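Local coordinates for fatty acid-binding protein homolog 8 (Caenorhabditis elegans, PDB 6C1Z) that binds unsaturated fatty acids such as oleic acid in the lysosome and carries them to the nucleus, where it switches on genes that promote longevity, at residues F8-L14 / T40-I46; F20-L24 / R34-S38; H107-F111 / T123-G127. All coordinates share one frame. Numbering follows the deposited sequence.

Interaction 1 (F8-L14 / T40-I46)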
loop_
_atom_site.group_PDB
_atom_site.type_symbol
_atom_site.label_atom_id
_atom_site.label_comp_id
_atom_site.label_asym_id
_atom_site.label_seq_id
_atom_site.Cartn_x
_atom_site.Cartn_y
_atom_site.Cartn_z
ATOM N N PHE A 8 3.028 -10.264 9.829
ATOM C CA PHE A 8 2.251 -9.170 9.281
ATOM C C PHE A 8 0.757 -9.396 9.425
ATOM O O PHE A 8 -0.021 -8.437 9.247
ATOM C CB PHE A 8 2.572 -9.014 7.793
ATOM C CG PHE A 8 3.936 -8.439 7.502
ATOM C CD1 PHE A 8 5.082 -9.247 7.542
ATOM C CD2 PHE A 8 4.088 -7.112 7.202
ATOM C CE1 PHE A 8 6.326 -8.718 7.253
ATOM C CE2 PHE A 8 5.335 -6.577 6.903
ATOM C CZ PHE A 8 6.472 -7.396 6.950
ATOM N N ILE A 9 0.333 -10.629 9.667
ATOM C CA ILE A 9 -1.092 -10.947 9.627
ATOM C C ILE A 9 -1.802 -10.302 10.811
ATOM O O ILE A 9 -1.375 -10.424 11.966
ATOM C CB ILE A 9 -1.286 -12.466 9.599
ATOM C CG1 ILE A 9 -0.832 -13.000 8.247
ATOM C CG2 ILE A 9 -2.748 -12.836 9.888
ATOM C CD1 ILE A 9 -0.699 -14.474 8.174
ATOM N N GLY A 10 -2.879 -9.586 10.521
ATOM C CA GLY A 10 -3.707 -8.986 11.551
ATOM C C GLY A 10 -4.304 -7.694 11.047
ATOM O O GLY A 10 -4.323 -7.435 9.854
ATOM N N ARG A 11 -4.764 -6.878 11.987
ATOM C CA ARG A 11 -5.428 -5.621 11.705
ATOM C C ARG A 11 -4.613 -4.494 12.323
ATOM O O ARG A 11 -4.167 -4.600 13.467
ATOM C CB ARG A 11 -6.876 -5.643 12.245
ATOM C CG ARG A 11 -7.848 -6.449 11.351
ATOM C CD ARG A 11 -9.186 -6.797 12.006
ATOM N NE ARG A 11 -9.995 -5.613 12.284
ATOM C CZ ARG A 11 -10.811 -5.029 11.414
ATOM N NH1 ARG A 11 -10.945 -5.504 10.181
ATOM N NH2 ARG A 11 -11.486 -3.947 11.781
ATOM N N TRP A 12 -4.450 -3.405 11.576
ATOM C CA TRP A 12 -3.503 -2.343 11.870
ATOM C C TRP A 12 -4.197 -0.998 11.674
ATOM O O TRP A 12 -4.941 -0.817 10.703
ATOM C CB TRP A 12 -2.310 -2.457 10.902
ATOM C CG TRP A 12 -1.547 -3.754 10.946
ATOM C CD1 TRP A 12 -1.757 -4.863 10.165
ATOM C CD2 TRP A 12 -0.435 -4.075 11.802
ATOM N NE1 TRP A 12 -0.856 -5.851 10.489
ATOM C CE2 TRP A 12 -0.039 -5.389 11.491
ATOM C CE3 TRP A 12 0.262 -3.382 12.821
ATOM C CZ2 TRP A 12 1.036 -6.006 12.116
ATOM C CZ3 TRP A 12 1.310 -4.003 13.431
ATOM C CH2 TRP A 12 1.681 -5.300 13.089
ATOM N N LYS A 13 -3.968 -0.061 12.598
ATOM C CA LYS A 13 -4.641 1.238 12.616
ATOM C C LYS A 13 -3.613 2.336 12.347
ATOM O O LYS A 13 -2.558 2.369 12.990
ATOM C CB LYS A 13 -5.312 1.479 13.972
ATOM C CG LYS A 13 -6.436 0.513 14.295
ATOM C CD LYS A 13 -7.681 0.809 13.506
ATOM C CE LYS A 13 -8.802 -0.116 13.927
ATOM N NZ LYS A 13 -10.125 0.290 13.375
ATOM N N LEU A 14 -3.911 3.237 11.399
ATOM C CA LEU A 14 -2.959 4.304 11.088
ATOM C C LEU A 14 -2.801 5.246 12.280
ATOM O O LEU A 14 -3.791 5.747 12.811
ATOM C CB LEU A 14 -3.444 5.097 9.873
ATOM C CG LEU A 14 -2.459 6.155 9.370
ATOM C CD1 LEU A 14 -1.299 5.531 8.641
ATOM C CD2 LEU A 14 -3.137 7.185 8.493
ATOM N N THR A 40 -8.477 10.577 6.202
ATOM C CA THR A 40 -8.898 9.386 6.920
ATOM C C THR A 40 -7.726 8.749 7.661
ATOM O O THR A 40 -6.553 9.009 7.373
ATOM C CB THR A 40 -9.448 8.337 5.961
ATOM O OG1 THR A 40 -8.394 7.888 5.102
ATOM C CG2 THR A 40 -10.599 8.896 5.140
ATOM N N SER A 41 -8.064 7.892 8.629
ATOM C CA SER A 41 -7.100 7.050 9.336
ATOM C C SER A 41 -7.539 5.610 9.099
ATOM O O SER A 41 -8.294 5.044 9.906
ATOM C CB SER A 41 -7.052 7.385 10.826
ATOM O OG SER A 41 -6.514 8.683 11.024
ATOM N N PRO A 42 -7.094 4.990 8.008
ATOM C CA PRO A 42 -7.645 3.693 7.604
ATOM C C PRO A 42 -7.199 2.576 8.526
ATOM O O PRO A 42 -6.260 2.708 9.315
ATOM C CB PRO A 42 -7.087 3.488 6.193
ATOM C CG PRO A 42 -5.912 4.362 6.101
ATOM C CD PRO A 42 -6.145 5.517 7.009
ATOM N N THR A 43 -7.910 1.456 8.408
ATOM C CA THR A 43 -7.525 0.196 9.018
ATOM C C THR A 43 -7.032 -0.725 7.916
ATOM O O THR A 43 -7.716 -0.919 6.905
ATOM C CB THR A 43 -8.727 -0.426 9.719
ATOM O OG1 THR A 43 -9.140 0.450 10.765
ATOM C CG2 THR A 43 -8.372 -1.778 10.308
ATOM N N LEU A 44 -5.852 -1.289 8.111
ATOM C CA LEU A 44 -5.254 -2.192 7.146
ATOM C C LEU A 44 -5.348 -3.595 7.715
ATOM O O LEU A 44 -4.841 -3.864 8.804
ATOM C CB LEU A 44 -3.799 -1.801 6.884
ATOM C CG LEU A 44 -2.901 -2.805 6.143
ATOM C CD1 LEU A 44 -3.435 -3.126 4.772
ATOM C CD2 LEU A 44 -1.468 -2.279 6.052
ATOM N N GLU A 45 -6.021 -4.480 7.000
ATOM C CA GLU A 45 -6.144 -5.869 7.385
ATOM C C GLU A 45 -5.305 -6.687 6.427
ATOM O O GLU A 45 -5.471 -6.577 5.205
ATOM C CB GLU A 45 -7.606 -6.295 7.293
ATOM C CG GLU A 45 -7.881 -7.775 7.362
ATOM C CD GLU A 45 -9.347 -8.069 7.168
ATOM O OE1 GLU A 45 -9.838 -8.014 6.009
ATOM O OE2 GLU A 45 -10.011 -8.314 8.189
ATOM N N ILE A 46 -4.422 -7.509 6.986
ATOM C CA ILE A 46 -3.568 -8.400 6.210
ATOM C C ILE A 46 -3.953 -9.813 6.603
ATOM O O ILE A 46 -3.929 -10.169 7.794
ATOM C CB ILE A 46 -2.080 -8.138 6.481
ATOM C CG1 ILE A 46 -1.679 -6.770 5.953
ATOM C CG2 ILE A 46 -1.207 -9.233 5.855
ATOM C CD1 ILE A 46 -0.276 -6.336 6.390
#
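I46 overlaps F8, just before the strand, and W12: its CD1 is 4.2 Å from CB of F8 and also 4.2 Å from NE1 of W12, so a beta-branched aliphatic group touches CB of F8 and the W12 indole. The indole is held in place from its own segment, W12 NE1 donating to F8 O at 3.0 Å. L44 continues this apolar face, its CB 4.3 Å from CB of W12, and both reach L120 of strand 119-126. G10 pairs with I46, and its backbone angles (phi 148°, psi -162°) would jam a CB against the preceding carbonyl, which calls for glycine here.

The backbones form an antiparallel ladder at 159°. G10 and I46 exchange bonds (G10 N to I46 O 3.0 Å, I46 N to G10 O 2.9 Å), as do W12 and L44, with N to O distances of 2.8 Å both ways. Beyond the last bridge, L14 N still reaches P42 O at 3.2 Å, while CD2 of L14 packs 3.7 Å from CD of P42.

Polar residues occupy the other face, in the non-hydrogen-bonded pairs. R11 NE makes its main salt bridge to E138, and R11 NH1 a second one to E45 OE2 (3.6 Å); the K13 ammonium group turns toward the partner strand, NZ donating to T43 OG1 at 2.8 Å. An amphipathic pair of this kind, apolar on one face and polar, largely charged, on the other, is characteristic of the fatty acid-binding protein beta-barrel, in which the helix pair is inserted between the first two strands.

Interaction 2 (F20-L24 / R34-S38). With SO4 (sulfate ion), chain C.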
loop_
_atom_site.group_PDB
_atom_site.type_symbol
_atom_site.label_atom_id
_atom_site.label_comp_id
_atom_site.label_asym_id
_atom_site.label_seq_id
_atom_site.Cartn_x
_atom_site.Cartn_y
_atom_site.Cartn_z
ATOM N N PHE A 20 1.450 11.941 2.420
ATOM C CA PHE A 20 0.489 11.121 1.681
ATOM C C PHE A 20 -0.252 11.935 0.626
ATOM O O PHE A 20 -0.378 11.496 -0.524
ATOM C CB PHE A 20 -0.487 10.421 2.631
ATOM C CG PHE A 20 -1.445 9.478 1.948
ATOM C CD1 PHE A 20 -1.004 8.539 1.023
ATOM C CD2 PHE A 20 -2.786 9.514 2.244
ATOM C CE1 PHE A 20 -1.885 7.660 0.424
ATOM C CE2 PHE A 20 -3.673 8.638 1.637
ATOM C CZ PHE A 20 -3.218 7.716 0.726
ATOM N N GLU A 21 -0.779 13.108 0.998
ATOM C CA GLU A 21 -1.467 13.941 0.019
ATOM C C GLU A 21 -0.535 14.316 -1.128
ATOM O O GLU A 21 -0.952 14.327 -2.294
ATOM C CB GLU A 21 -2.041 15.184 0.706
ATOM C CG GLU A 21 -2.876 16.079 -0.207
ATOM C CD GLU A 21 -3.515 17.265 0.510
ATOM O OE1 GLU A 21 -3.575 17.261 1.758
ATOM O OE2 GLU A 21 -3.961 18.200 -0.184
ATOM N N GLU A 22 0.737 14.617 -0.813
ATOM C CA GLU A 22 1.734 14.957 -1.833
ATOM C C GLU A 22 2.024 13.768 -2.742
ATOM O O GLU A 22 2.202 13.942 -3.957
ATOM C CB GLU A 22 3.013 15.444 -1.160
ATOM C CG GLU A 22 2.902 16.816 -0.513
ATOM C CD GLU A 22 2.664 17.932 -1.521
ATOM O OE1 GLU A 22 2.997 17.753 -2.715
ATOM O OE2 GLU A 22 2.138 18.991 -1.113
ATOM N N TYR A 23 2.073 12.563 -2.179
ATOM C CA TYR A 23 2.205 11.357 -2.987
ATOM C C TYR A 23 1.020 11.184 -3.936
ATOM O O TYR A 23 1.191 10.895 -5.127
ATOM C CB TYR A 23 2.392 10.119 -2.081
ATOM C CG TYR A 23 2.153 8.854 -2.840
ATOM C CD1 TYR A 23 3.131 8.306 -3.650
ATOM C CD2 TYR A 23 0.916 8.233 -2.785
ATOM C CE1 TYR A 23 2.883 7.164 -4.383
ATOM C CE2 TYR A 23 0.647 7.105 -3.520
ATOM C CZ TYR A 23 1.630 6.586 -4.344
ATOM O OH TYR A 23 1.339 5.462 -5.077
ATOM N N LEU A 24 -0.190 11.357 -3.429
ATOM C CA LEU A 24 -1.363 11.247 -4.290
ATOM C C LEU A 24 -1.336 12.292 -5.398
ATOM O O LEU A 24 -1.688 11.996 -6.553
ATOM C CB LEU A 24 -2.626 11.367 -3.447
ATOM C CG LEU A 24 -2.873 10.222 -2.465
ATOM C CD1 LEU A 24 -4.168 10.469 -1.672
ATOM C CD2 LEU A 24 -2.935 8.867 -3.159
ATOM N N ARG A 34 -7.704 13.636 -3.226
ATOM C CA ARG A 34 -6.504 13.457 -2.421
ATOM C C ARG A 34 -6.654 14.084 -1.041
ATOM O O ARG A 34 -6.116 13.551 -0.063
ATOM C CB ARG A 34 -5.245 13.942 -3.159
ATOM C CG ARG A 34 -5.117 15.440 -3.409
ATOM C CD ARG A 34 -3.822 15.726 -4.161
ATOM N NE ARG A 34 -3.572 17.150 -4.369
ATOM C CZ ARG A 34 -3.777 17.802 -5.514
ATOM N NH1 ARG A 34 -4.236 17.167 -6.584
ATOM N NH2 ARG A 34 -3.515 19.107 -5.603
ATOM N N LYS A 35 -7.344 15.224 -0.950
ATOM C CA LYS A 35 -7.653 15.819 0.350
ATOM C C LYS A 35 -8.487 14.868 1.203
ATOM O O LYS A 35 -8.152 14.595 2.362
ATOM C CB LYS A 35 -8.386 17.146 0.129
ATOM C CG LYS A 35 -8.969 17.803 1.373
ATOM C CD LYS A 35 -7.910 18.513 2.198
ATOM C CE LYS A 35 -8.550 19.416 3.244
ATOM N NZ LYS A 35 -9.326 20.539 2.634
ATOM N N ALA A 36 -9.574 14.341 0.639
ATOM C CA ALA A 36 -10.440 13.434 1.389
ATOM C C ALA A 36 -9.697 12.165 1.789
ATOM O O ALA A 36 -9.831 11.682 2.921
ATOM C CB ALA A 36 -11.650 13.067 0.538
ATOM N N ALA A 37 -8.915 11.595 0.868
ATOM C CA ALA A 37 -8.233 10.355 1.164
ATOM C C ALA A 37 -7.208 10.546 2.268
ATOM O O ALA A 37 -7.000 9.639 3.082
ATOM C CB ALA A 37 -7.546 9.813 -0.088
ATOM N N SER A 38 -6.561 11.717 2.315
ATOM C CA SER A 38 -5.519 11.952 3.306
ATOM C C SER A 38 -6.081 12.296 4.678
ATOM O O SER A 38 -5.357 12.198 5.675
ATOM C CB SER A 38 -4.566 13.057 2.826
ATOM O OG SER A 38 -5.207 14.314 2.776
HETATM S S SO4 C . -0.397 13.586 5.101
HETATM O O1 SO4 C . -1.625 13.140 5.751
HETATM O O2 SO4 C . 0.533 12.452 5.108
HETATM O O3 SO4 C . -0.674 14.060 3.759
HETATM O O4 SO4 C . 0.149 14.668 5.926
HETATM O O HOH W 1 -2.488 18.765 -2.307
#
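R34 takes chi1 near +60° (p) and then runs extended (chi2 and chi3 both t), which lays its methylene chain along the neighbouring helix: CD is 3.7 Å from the carbonyl O of E21, and CB is 3.7 Å from CB of L24. The guanidinium is carried past the interface, where NH1 bonds to V29 O. E21 is equally extended (chi1 and chi2 t), its CG 4.0 Å from CG of R34. Their charges do not meet directly, since E21 OE2 and R34 NE are 4.3 Å apart; a water accepts a hydrogen bond from R34 NE (2.8 Å) and donates one to E21 OE2 (2.6 Å).

L24, in the m,t rotamer, sends CD1 to within 3.8 Å of CB of A37. Alanine's single methyl lets the leucine approach the second helix. F20, with chi1 t, turns the edge of its ring to the end of that helix: CE2 is 3.8 Å from A37 O and CD2 is 3.8 Å from CA of S38. S38 (chi1 p) folds its hydroxyl back on its own helix, OG lying 3.1 Å from R34 O and 3.0 Å from K35 O.

In the first turn of helix 20-27, F20 N and E21 N donate to sulfate O2 and O3 (2.9 Å each), and S17 OG binds the same ion. This is the antiparallel helix-turn-helix that FABPs insert between their first two strands; R34 and K35 belong to a probable nuclear localization signal. The joint is thus made by apolar and aliphatic packing, with the charges of E21 and R34 linked through water at its margin.

Interaction 3 (H107-F111 / T123-G127). With SO4 (sulfate ion), chain B.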
loop_
_atom_site.group_PDB
_atom_site.type_symbol
_atom_site.label_atom_id
_atom_site.label_comp_id
_atom_site.label_asym_id
_atom_site.label_seq_id
_atom_site.Cartn_x
_atom_site.Cartn_y
_atom_site.Cartn_z
ATOM N N HIS A 107 1.679 7.173 -13.633
ATOM C CA HIS A 107 2.879 7.188 -12.815
ATOM C C HIS A 107 3.006 5.841 -12.139
ATOM O O HIS A 107 2.017 5.287 -11.654
ATOM C CB HIS A 107 2.812 8.267 -11.725
ATOM C CG HIS A 107 2.658 9.647 -12.264
ATOM N ND1 HIS A 107 3.728 10.493 -12.434
ATOM C CD2 HIS A 107 1.569 10.326 -12.698
ATOM C CE1 HIS A 107 3.312 11.638 -12.943
ATOM N NE2 HIS A 107 2.004 11.562 -13.114
ATOM N N SER A 108 4.229 5.340 -12.040
ATOM C CA SER A 108 4.488 4.095 -11.347
ATOM C C SER A 108 4.835 4.397 -9.902
ATOM O O SER A 108 5.287 5.504 -9.570
ATOM C CB SER A 108 5.644 3.354 -12.028
ATOM O OG SER A 108 5.320 3.014 -13.357
ATOM N N SER A 109 4.653 3.392 -9.045
ATOM C CA SER A 109 4.930 3.528 -7.625
ATOM C C SER A 109 5.616 2.280 -7.102
ATOM O O SER A 109 5.509 1.198 -7.672
ATOM C CB SER A 109 3.659 3.712 -6.789
ATOM O OG SER A 109 3.028 4.953 -7.049
ATOM N N VAL A 110 6.335 2.448 -5.982
ATOM C CA VAL A 110 6.869 1.323 -5.211
ATOM C C VAL A 110 6.346 1.443 -3.796
ATOM O O VAL A 110 6.510 2.492 -3.164
ATOM C CB VAL A 110 8.408 1.290 -5.200
ATOM C CG1 VAL A 110 8.903 0.103 -4.384
ATOM C CG2 VAL A 110 8.918 1.193 -6.609
ATOM N N PHE A 111 5.723 0.373 -3.300
ATOM C CA PHE A 111 5.203 0.317 -1.943
ATOM C C PHE A 111 6.031 -0.673 -1.138
ATOM O O PHE A 111 6.301 -1.781 -1.594
ATOM C CB PHE A 111 3.752 -0.131 -1.937
ATOM C CG PHE A 111 2.876 0.636 -2.877
ATOM C CD1 PHE A 111 2.713 2.004 -2.757
ATOM C CD2 PHE A 111 2.229 -0.009 -3.902
ATOM C CE1 PHE A 111 1.880 2.702 -3.649
ATOM C CE2 PHE A 111 1.399 0.692 -4.785
ATOM C CZ PHE A 111 1.232 2.031 -4.645
ATOM N N THR A 123 6.080 2.704 3.097
ATOM C CA THR A 123 6.409 3.838 2.258
ATOM C C THR A 123 5.718 3.666 0.916
ATOM O O THR A 123 5.645 2.554 0.391
ATOM C CB THR A 123 7.930 4.017 2.056
ATOM O OG1 THR A 123 8.519 2.791 1.597
ATOM C CG2 THR A 123 8.602 4.449 3.352
ATOM N N TYR A 124 5.228 4.773 0.377
ATOM C CA TYR A 124 4.728 4.828 -0.987
ATOM C C TYR A 124 5.588 5.837 -1.723
ATOM O O TYR A 124 5.654 7.010 -1.340
ATOM C CB TYR A 124 3.259 5.270 -1.062
ATOM C CG TYR A 124 2.306 4.722 -0.026
ATOM C CD1 TYR A 124 2.448 3.436 0.476
ATOM C CD2 TYR A 124 1.250 5.494 0.432
ATOM C CE1 TYR A 124 1.574 2.947 1.420
ATOM C CE2 TYR A 124 0.372 5.002 1.372
ATOM C CZ TYR A 124 0.553 3.730 1.853
ATOM O OH TYR A 124 -0.331 3.258 2.809
ATOM N N GLN A 125 6.264 5.372 -2.766
ATOM C CA GLN A 125 7.205 6.187 -3.514
ATOM C C GLN A 125 6.767 6.297 -4.963
ATOM O O GLN A 125 6.444 5.283 -5.588
ATOM C CB GLN A 125 8.550 5.487 -3.408
ATOM C CG GLN A 125 9.602 5.857 -4.426
ATOM C CD GLN A 125 10.844 4.992 -4.278
ATOM O OE1 GLN A 125 11.429 4.904 -3.201
ATOM N NE2 GLN A 125 11.221 4.322 -5.349
ATOM N N SER A 126 6.754 7.522 -5.485
ATOM C CA SER A 126 6.625 7.760 -6.922
ATOM C C SER A 126 7.333 9.058 -7.263
ATOM O O SER A 126 7.204 10.050 -6.541
ATOM C CB SER A 126 5.152 7.862 -7.352
ATOM O OG SER A 126 5.045 7.984 -8.749
ATOM N N GLY A 127 8.129 9.029 -8.331
ATOM C CA GLY A 127 8.854 10.221 -8.753
ATOM C C GLY A 127 9.716 10.749 -7.627
ATOM O O GLY A 127 10.440 9.999 -6.971
HETATM S S SO4 B . 7.102 6.997 -13.806
HETATM O O1 SO4 B . 6.981 5.633 -14.324
HETATM O O2 SO4 B . 8.489 7.434 -13.846
HETATM O O3 SO4 B . 6.266 7.902 -14.588
HETATM O O4 SO4 B . 6.581 7.019 -12.433
HETATM O O HOH W 2 5.913 9.767 -10.681
HETATM O O HOH W 3 8.198 6.632 -10.068
HETATM O O HOH W 4 8.478 2.230 -1.109
#
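This is an antiparallel beta hairpin contact in the fatty acid-binding protein barrel, at the open end of the pair formed by strands 109-116 and 119-126. The strands run at 165°, and V110 and Q125 form the hydrogen-bonded pair, with V110 N to Q125 O and Q125 N to V110 O both 2.9 Å. F111 faces Y124 in a non-hydrogen-bonded pair; their rings meet obliquely, centroids 5.5 Å apart and planes at 86°, and both pack against neighbours beyond the hairpin, F111 on Y23 and Y124 on C131. On the other face, V110, branched at CB, and the long amide of Q125 touch at CG2 to NE2, 4.1 Å.

Past the regular pairing, polar residues, two of them serines, take over. S108 N binds O4 of a sulfate, probably from the crystallisation liquor, at 2.9 Å, and a water links H107 ND1 to S126 OG. The short serine side chain, already directed at the other strand, places its hydroxyl against a carbonyl: S126 OG donates to S108 O at 2.6 Å.

Interaction 2 is nested in the chain within the loop closed by interaction 1: strand 10-18 leads into helix 20-27, and helix 31-39 leads into strand 43-49, so the two strands joined in interaction 1 hold the ends of the helical insertion. Interaction 3 follows later in the sequence, on the same antiparallel sheet as interaction 1 but across the centre of the chain, their centres about 20 Å apart. Interactions 2 and 3 are about 13 Å apart between centres and touch, Y23 OH lying 2.6 Å from S109 OG, a probable hydrogen bond. The helix pair is thus joined to the barrel by chain continuity and side-chain contact, as in the helical lid of fatty acid-binding proteins.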